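Local coordinates for protein protocatechuate decarboxylase (Klebsiella pneumoniae, PDB 5O3M) that decarboxylates 3,4-dihydroxybenzoic acid (protocatechuate) as a prenylated-flavin-dependent enzyme of the UbiD family, at residues L106-A110 / S111-L115. Residues are numbered along the deposited sequence; the frame is centred on the assembly and turned at random.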
# COMPACT_ATOMS: atom_id res chain seq x y z
N LEU A 106 -18.00 -40.55 -18.47
CA LEU A 106 -18.91 -40.62 -17.34
C LEU A 106 -20.34 -40.31 -17.74
O LEU A 106 -21.24 -40.37 -16.89
CB LEU A 106 -18.46 -39.67 -16.23
CG LEU A 106 -17.13 -40.00 -15.54
CD1 LEU A 106 -16.76 -38.96 -14.47
CD2 LEU A 106 -17.18 -41.39 -14.92
N GLY A 107 -20.58 -39.98 -19.01
CA GLY A 107 -21.92 -39.75 -19.51
C GLY A 107 -22.61 -38.49 -19.02
O GLY A 107 -23.81 -38.52 -18.75
N CYS A 108 -21.88 -37.38 -18.91
CA CYS A 108 -22.49 -36.11 -18.50
C CYS A 108 -21.88 -34.97 -19.31
O CYS A 108 -20.98 -35.16 -20.13
CB CYS A 108 -22.30 -35.87 -17.01
SG CYS A 108 -20.56 -35.65 -16.58
N GLU A 109 -22.38 -33.76 -19.05
CA GLU A 109 -21.87 -32.54 -19.64
C GLU A 109 -20.57 -32.11 -18.96
O GLU A 109 -20.45 -32.18 -17.73
CB GLU A 109 -22.88 -31.41 -19.50
CG GLU A 109 -24.25 -31.75 -20.03
CD GLU A 109 -24.37 -31.46 -21.51
OE1 GLU A 109 -23.81 -30.43 -21.95
OE2 GLU A 109 -25.02 -32.25 -22.23
N ALA A 110 -19.63 -31.64 -19.77
CA ALA A 110 -18.32 -31.24 -19.25
C ALA A 110 -18.45 -30.20 -18.13
O ALA A 110 -17.82 -30.33 -17.07
CB ALA A 110 -17.47 -30.70 -20.40
N SER A 111 -19.27 -29.17 -18.34
CA SER A 111 -19.38 -28.11 -17.35
C SER A 111 -19.98 -28.61 -16.04
O SER A 111 -19.83 -27.95 -15.00
CB SER A 111 -20.21 -26.95 -17.90
OG SER A 111 -21.60 -27.21 -17.77
N GLN A 112 -20.63 -29.77 -16.06
CA GLN A 112 -21.27 -30.35 -14.89
C GLN A 112 -20.44 -31.46 -14.24
O GLN A 112 -20.88 -32.05 -13.25
CB GLN A 112 -22.65 -30.89 -15.27
CG GLN A 112 -23.57 -29.84 -15.89
CD GLN A 112 -23.84 -28.68 -14.94
OE1 GLN A 112 -23.46 -27.53 -15.20
NE2 GLN A 112 -24.49 -28.98 -13.83
N LEU A 113 -19.25 -31.73 -14.76
CA LEU A 113 -18.50 -32.93 -14.39
C LEU A 113 -18.33 -33.07 -12.87
O LEU A 113 -18.52 -34.15 -12.31
CB LEU A 113 -17.14 -32.90 -15.08
CG LEU A 113 -16.41 -34.20 -15.36
CD1 LEU A 113 -17.36 -35.21 -15.96
CD2 LEU A 113 -15.29 -33.90 -16.33
N ALA A 114 -17.96 -31.97 -12.20
CA ALA A 114 -17.70 -32.02 -10.76
C ALA A 114 -18.99 -32.24 -9.97
O ALA A 114 -19.00 -33.00 -8.99
CB ALA A 114 -17.01 -30.74 -10.30
N LEU A 115 -20.07 -31.57 -10.35
CA LEU A 115 -21.34 -31.81 -9.67
C LEU A 115 -21.78 -33.26 -9.82
O LEU A 115 -22.32 -33.85 -8.88
CB LEU A 115 -22.42 -30.86 -10.21
CG LEU A 115 -22.22 -29.38 -9.82
CD1 LEU A 115 -23.23 -28.49 -10.53
CD2 LEU A 115 -22.30 -29.19 -8.31
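Leu113 CD1 sits 3.3 Å from Cys108 SG and 4.1 Å from Leu106 CD1. The first distance is shorter than usual for sulfur and a methyl and is read with caution; the second is ordinary packing. Together they mark the tight apolar side of the turn joining helix 99-106 to helix 113-122. Leu113 CG lies anti to the backbone N (chi1 -155°), which swings the branch back toward the incoming loop. There the Leu106 and Leu113 side chains cross at about a right angle. Gly107 ends helix 99-106 in a Schellman motif with positive phi, and the chain then runs extended through Cys108 and Glu109. Gln112 N hydrogen-bonds to Glu109 O at 2.9 Å, and Leu113 N to Ala110 O at 3.1 Å. These bonds build the 3-10 turn that leads into helix 113-122.

The other side is looser. Glu109 CB meets Gln112 CG at 4.0 Å, but the Glu109 carboxylate turns out toward solvent. The bent Gln112 chain brings OE1 to Ser111 OG, which donates a 3.2 Å bond in the carbonyl plane.

This is surface packing within the UbiD N-terminal domain range, with Leu113 buried. Leu113 packs on Ala102 of helix 99-106 and Leu353 of helix 344-366. Leu106 reaches helix 254-261, and Ser111 O bonds to Asn373 of strand 371-376.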